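Local coordinates for sefir domain protein (Bacillus cereus F65185, PDB 5Y8F) that probably acts in signalling through SEFIR-SEFIR association, as a bacterial relative of the SEFIR domains of IL-17 receptor signalling, at residues A[3-8]-A[83-88]. Sequence-based numbering, arbitrary orientation.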
loop_
_atom_site.group_PDB
_atom_site.type_symbol
_atom_site.label_atom_id
_atom_site.label_comp_id
_atom_site.label_asym_id
_atom_site.label_seq_id
_atom_site.Cartn_x
_atom_site.Cartn_y
_atom_site.Cartn_z
ATOM N N HIS A 3 -0.594 11.274 14.721
ATOM C CA HIS A 3 0.817 11.509 15.006
ATOM C C HIS A 3 1.632 10.841 13.908
ATOM O O HIS A 3 1.559 9.619 13.733
ATOM C CB HIS A 3 1.221 10.956 16.371
ATOM C CG HIS A 3 0.699 11.744 17.528
ATOM N ND1 HIS A 3 1.235 11.640 18.794
ATOM C CD2 HIS A 3 -0.306 12.646 17.617
ATOM C CE1 HIS A 3 0.583 12.447 19.613
ATOM N NE2 HIS A 3 -0.356 13.069 18.924
ATOM N N VAL A 4 2.373 11.640 13.149
ATOM C CA VAL A 4 3.064 11.167 11.957
ATOM C C VAL A 4 4.563 11.319 12.186
ATOM O O VAL A 4 5.077 12.443 12.271
ATOM C CB VAL A 4 2.617 11.928 10.704
ATOM C CG1 VAL A 4 3.425 11.486 9.504
ATOM C CG2 VAL A 4 1.122 11.731 10.466
ATOM N N PHE A 5 5.265 10.195 12.277
ATOM C CA PHE A 5 6.720 10.193 12.336
ATOM C C PHE A 5 7.284 10.100 10.923
ATOM O O PHE A 5 6.729 9.405 10.068
ATOM C CB PHE A 5 7.227 9.026 13.183
ATOM C CG PHE A 5 8.710 8.790 13.064
ATOM C CD1 PHE A 5 9.612 9.686 13.624
ATOM C CD2 PHE A 5 9.201 7.687 12.387
ATOM C CE1 PHE A 5 10.976 9.481 13.518
ATOM C CE2 PHE A 5 10.571 7.477 12.270
ATOM C CZ PHE A 5 11.458 8.376 12.840
ATOM N N ILE A 6 8.386 10.806 10.680
ATOM C CA ILE A 6 9.012 10.846 9.362
ATOM C C ILE A 6 10.349 10.125 9.436
ATOM O O ILE A 6 11.285 10.588 10.102
ATOM C CB ILE A 6 9.193 12.280 8.848
ATOM C CG1 ILE A 6 7.850 13.014 8.826
ATOM C CG2 ILE A 6 9.815 12.256 7.463
ATOM C CD1 ILE A 6 7.922 14.408 8.228
ATOM N N SER A 7 10.444 8.996 8.739
ATOM C CA SER A 7 11.700 8.275 8.589
ATOM C C SER A 7 12.414 8.793 7.347
ATOM O O SER A 7 11.893 8.682 6.232
ATOM C CB SER A 7 11.448 6.771 8.474
ATOM O OG SER A 7 12.640 6.067 8.160
ATOM N N TYR A 8 13.597 9.368 7.541
ATOM C CA TYR A 8 14.371 9.900 6.431
ATOM C C TYR A 8 15.827 9.985 6.856
ATOM O O TYR A 8 16.149 9.934 8.045
ATOM C CB TYR A 8 13.859 11.274 5.985
ATOM C CG TYR A 8 14.231 12.398 6.926
ATOM C CD1 TYR A 8 13.646 12.502 8.181
ATOM C CD2 TYR A 8 15.174 13.351 6.559
ATOM C CE1 TYR A 8 13.980 13.530 9.044
ATOM C CE2 TYR A 8 15.518 14.385 7.418
ATOM C CZ TYR A 8 14.917 14.466 8.659
ATOM O OH TYR A 8 15.249 15.485 9.524
ATOM N N GLU A 83 23.303 6.215 13.987
ATOM C CA GLU A 83 23.032 7.590 13.596
ATOM C C GLU A 83 21.900 7.724 12.584
ATOM O O GLU A 83 21.518 8.854 12.266
ATOM C CB GLU A 83 24.310 8.230 13.048
ATOM C CG GLU A 83 24.673 7.800 11.642
ATOM C CD GLU A 83 25.323 6.431 11.596
ATOM O OE1 GLU A 83 25.846 6.064 10.525
ATOM O OE2 GLU A 83 25.280 5.705 12.611
ATOM N N THR A 84 21.376 6.625 12.049
ATOM C CA THR A 84 20.395 6.685 10.974
ATOM C C THR A 84 18.966 6.494 11.475
ATOM O O THR A 84 18.721 5.868 12.510
ATOM C CB THR A 84 20.690 5.630 9.909
ATOM O OG1 THR A 84 20.431 4.329 10.449
ATOM C CG2 THR A 84 22.143 5.715 9.466
ATOM N N MET A 85 18.017 7.032 10.709
ATOM C CA MET A 85 16.601 6.775 10.944
ATOM C C MET A 85 16.054 6.030 9.733
ATOM O O MET A 85 15.075 6.460 9.111
ATOM C CB MET A 85 15.816 8.064 11.204
ATOM C CG MET A 85 16.170 8.743 12.523
ATOM S SD MET A 85 14.969 9.983 13.066
ATOM C CE MET A 85 14.483 10.707 11.500
ATOM N N ILE A 86 16.684 4.908 9.395
ATOM C CA ILE A 86 16.283 4.087 8.263
ATOM C C ILE A 86 15.637 2.819 8.800
ATOM O O ILE A 86 16.210 2.138 9.661
ATOM C CB ILE A 86 17.481 3.755 7.355
ATOM C CG1 ILE A 86 18.069 5.035 6.753
ATOM C CG2 ILE A 86 17.068 2.797 6.248
ATOM C CD1 ILE A 86 19.458 4.853 6.156
ATOM N N ILE A 87 14.433 2.523 8.308
ATOM C CA ILE A 87 13.701 1.343 8.745
ATOM C C ILE A 87 14.460 0.083 8.360
ATOM O O ILE A 87 15.004 -0.030 7.254
ATOM C CB ILE A 87 12.278 1.363 8.164
ATOM C CG1 ILE A 87 11.467 2.450 8.870
ATOM C CG2 ILE A 87 11.606 -0.006 8.292
ATOM C CD1 ILE A 87 10.487 3.135 7.990
ATOM N N THR A 88 14.529 -0.856 9.294
ATOM C CA THR A 88 15.172 -2.151 9.158
ATOM C C THR A 88 14.137 -3.240 8.916
ATOM O O THR A 88 12.935 -3.018 9.092
ATOM C CB THR A 88 15.978 -2.468 10.422
ATOM O OG1 THR A 88 15.091 -2.568 11.541
ATOM C CG2 THR A 88 16.974 -1.365 10.692
#
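Ser7 of strand 3-7 comes closest to Met85 of the irregular segment 83-88, their CA atoms 5.6 Å apart, with a side chain rather than a backbone pair making the bond between them. Strand 3-7 belongs to the parallel five-stranded sheet of the SEFIR domain, where it runs between strands 33-35 and 60-65, and segment 83-88 is part of the loop between helices 67-76 and 89-94. Serine suits this place because its short hydroxyl, set anti to the backbone N (chi1 173°), reaches out to donate a hydrogen bond to Met85 O, with OG and O 2.6 Å apart. The donor sits 25° from the carbonyl plane. Tyr69 OH bonds both Ser7 OG and Ile87 N, tying the two segments together a second time. Met85 is long and flexible enough to lie between two aromatic rings: its chain brings SD to the edge of the Phe5 ring, 3.9 Å from CZ, a Met-aromatic contact. The bend at chi3 (-37°) turns the methyl CE toward Tyr8, 3.8 Å from CE1, and the two side chains run alongside each other. The far end of Tyr8 is held by Asp37, to which its OH is hydrogen-bonded. The Phe5 ring also packs on Met51 and Ile55 of helix 47-57 and on Ile35, an apolar setting for an apolar ring. Beside the Ser7 bond, Ile87 fills in with its branch tip, CD1 lying 3.6 Å from Ser7 OG.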